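Ricin B-related lectin (Polyporus squamosus, PDB 5MUA) probably binds galactose-containing carbohydrates through a ricin-type lectin domain and also carries a papain-like protease domain, activated by calcium, that binds the inhibitor E-64. Local coordinates at residues A212-K216 / L235-M239. Residues are numbered along the deposited sequence.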
ATOM      1  N   ALA B 212      -0.579  -3.806   7.238  1.00 11.64           N
ATOM      2  CA  ALA B 212      -0.798  -2.389   7.403  1.00 10.68           C
ATOM      3  C   ALA B 212      -0.572  -1.579   6.094  1.00 11.42           C
ATOM      4  O   ALA B 212      -1.299  -0.650   5.736  1.00 11.17           O
ATOM      5  CB  ALA B 212      -0.000  -1.838   8.577  1.00 10.75           C
ATOM      6  N   THR B 213       0.455  -1.984   5.377  1.00 10.82           N
ATOM      7  CA  THR B 213       0.777  -1.300   4.113  1.00 10.96           C
ATOM      8  C   THR B 213      -0.249  -1.624   3.058  1.00 10.91           C
ATOM      9  O   THR B 213      -0.649  -0.736   2.318  1.00 11.22           O
ATOM     10  CB  THR B 213       2.196  -1.690   3.635  1.00 12.36           C
ATOM     11  OG1 THR B 213       3.105  -1.189   4.571  1.00 16.84           O
ATOM     12  CG2 THR B 213       2.538  -1.036   2.263  1.00 13.89           C
ATOM     13  N   VAL B 214      -0.642  -2.889   2.918  1.00 10.26           N
ATOM     14  CA  VAL B 214      -1.585  -3.300   1.929  1.00 10.98           C
ATOM     15  C   VAL B 214      -2.954  -2.630   2.245  1.00 11.54           C
ATOM     16  O   VAL B 214      -3.605  -2.165   1.315  1.00 10.97           O
ATOM     17  CB  VAL B 214      -1.715  -4.843   1.790  1.00 11.91           C
ATOM     18  CG1 VAL B 214      -2.891  -5.245   0.915  1.00 12.55           C
ATOM     19  CG2 VAL B 214      -0.428  -5.401   1.185  1.00 11.91           C
ATOM     20  N   PHE B 215      -3.367  -2.635   3.510  1.00 10.78           N
ATOM     21  CA  PHE B 215      -4.652  -1.985   3.847  1.00 11.46           C
ATOM     22  C   PHE B 215      -4.636  -0.502   3.452  1.00 11.47           C
ATOM     23  O   PHE B 215      -5.637  -0.023   2.843  1.00 10.88           O
ATOM     24  CB  PHE B 215      -5.085  -2.199   5.301  1.00 11.98           C
ATOM     25  CG  PHE B 215      -6.440  -1.622   5.594  1.00 12.02           C
ATOM     26  CD1 PHE B 215      -7.523  -2.041   4.847  1.00 11.43           C
ATOM     27  CD2 PHE B 215      -6.603  -0.644   6.564  1.00 13.54           C
ATOM     28  CE1 PHE B 215      -8.792  -1.495   5.062  1.00 12.85           C
ATOM     29  CE2 PHE B 215      -7.846  -0.071   6.761  1.00 13.45           C
ATOM     30  CZ  PHE B 215      -8.928  -0.560   6.048  1.00 13.33           C
ATOM     31  N   LYS B 216      -3.538   0.178   3.760  1.00  9.83           N
ATOM     32  CA  LYS B 216      -3.374   1.556   3.371  1.00 11.32           C
ATOM     33  C   LYS B 216      -3.553   1.781   1.889  1.00 10.73           C
ATOM     34  O   LYS B 216      -4.231   2.766   1.425  1.00 10.30           O
ATOM     35  CB  LYS B 216      -2.131   2.196   3.958  1.00 10.31           C
ATOM     36  CG  LYS B 216      -1.940   3.637   3.556  1.00 10.58           C
ATOM     37  CD  LYS B 216      -0.882   4.373   4.350  1.00 11.60           C
ATOM     38  CE  LYS B 216      -0.636   5.739   3.699  1.00 11.72           C
ATOM     39  NZ  LYS B 216      -1.861   6.587   3.662  1.00 11.63           N
ATOM     40  N   LEU B 235      -8.041   9.837   4.567  1.00 12.42           N
ATOM     41  CA  LEU B 235      -7.141   9.614   5.699  1.00 12.07           C
ATOM     42  C   LEU B 235      -7.040   8.153   6.051  1.00 11.62           C
ATOM     43  O   LEU B 235      -8.016   7.548   6.387  1.00 11.47           O
ATOM     44  CB  LEU B 235      -7.579  10.382   6.958  1.00 13.71           C
ATOM     45  CG  LEU B 235      -6.623  10.229   8.168  1.00 14.83           C
ATOM     46  CD1 LEU B 235      -5.181  10.636   7.864  1.00 16.00           C
ATOM     47  CD2 LEU B 235      -7.164  10.959   9.356  1.00 15.83           C
ATOM     48  N   CYS B 236      -5.831   7.586   5.901  1.00 11.67           N
ATOM     49  CA  CYS B 236      -5.602   6.238   6.390  1.00 11.89           C
ATOM     50  C   CYS B 236      -4.144   6.222   6.823  1.00 12.71           C
ATOM     51  O   CYS B 236      -3.263   6.158   6.006  1.00 12.41           O
ATOM     52  CB  CYS B 236      -5.836   5.183   5.305  1.00 12.83           C
ATOM     53  SG  CYS B 236      -5.544   3.499   5.919  1.00 13.59           S
ATOM     54  N   GLY B 237      -3.922   6.286   8.100  1.00 12.26           N
ATOM     55  CA  GLY B 237      -2.560   6.286   8.647  1.00 12.53           C
ATOM     56  C   GLY B 237      -1.909   4.915   8.712  1.00 12.14           C
ATOM     57  O   GLY B 237      -2.594   3.886   8.870  1.00 12.71           O
ATOM     58  N   LEU B 238      -0.604   4.950   8.570  1.00 11.23           N
ATOM     59  CA  LEU B 238       0.306   3.815   8.852  1.00 13.06           C
ATOM     60  C   LEU B 238       1.147   4.194  10.066  1.00 12.89           C
ATOM     61  O   LEU B 238       1.626   5.352  10.144  1.00 12.76           O
ATOM     62  CB  LEU B 238       1.203   3.517   7.663  1.00 12.61           C
ATOM     63  CG  LEU B 238       2.281   2.435   7.830  1.00 13.51           C
ATOM     64  CD1 LEU B 238       1.613   1.101   8.138  1.00 13.52           C
ATOM     65  CD2 LEU B 238       3.015   2.290   6.532  1.00 15.12           C
ATOM     66  N   MET B 239       1.292   3.260  11.028  1.00 11.17           N
ATOM     67  CA  MET B 239       2.169   3.478  12.161  1.00 12.82           C
ATOM     68  C   MET B 239       3.017   2.197  12.375  1.00 12.84           C
ATOM     69  O   MET B 239       2.556   1.124  12.148  1.00 11.56           O
ATOM     70  CB  MET B 239       1.353   3.753  13.458  1.00 14.65           C
ATOM     71  CG  MET B 239       1.437   5.169  13.884  1.00 16.67           C
ATOM     72  SD  MET B 239       0.335   5.300  15.294  1.00 16.34           S
ATOM     73  CE  MET B 239       0.224   7.074  15.139  1.00 18.73           C
TER
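The turn 212-216 of helix 208-226 runs nearly antiparallel to strand residues 237-239 (172°), their axes 8.6 Å apart, and one face of it rests on the side chains of C236 and L238. A212 meets the strand first: its methyl is small enough for the backbones to come close, and A212 CB lies 3.4 Å from L238 CD1. T213 points its CA-to-CB bond away yet still brushes the leucine, with OG1 4.0 Å from L238 CD2; a hydroxyl suits this buried place because it hydrogen-bonds to the carbonyl of D209, one turn back. The CA-to-CB bond of F215 points sideways to the strand, and C236 SG sits obliquely to its ring, 5.0 Å from the F215 centroid, a sulfur-aromatic contact within an apolar pocket where W191 meets the ring edge-to-face and F265 stacks on it. K216 reaches out to the strand: its methylene chain packs against L238, K216 CD to L238 CB 4.0 Å, while NZ donates a 2.8 Å hydrogen bond to C236 O. M239 directs its CA-to-CB bond away from the helix and touches L160 of helix 153-162. Beginning at C208 in the E-64 pocket, like the cysteine-bearing helix of papain-like proteases, helix 208-226 is seated here on the sheet, where strand 233-243 lies between strands 246-255 and 280-285, while V214 and K216 touch G217 and T213 of the second subunit.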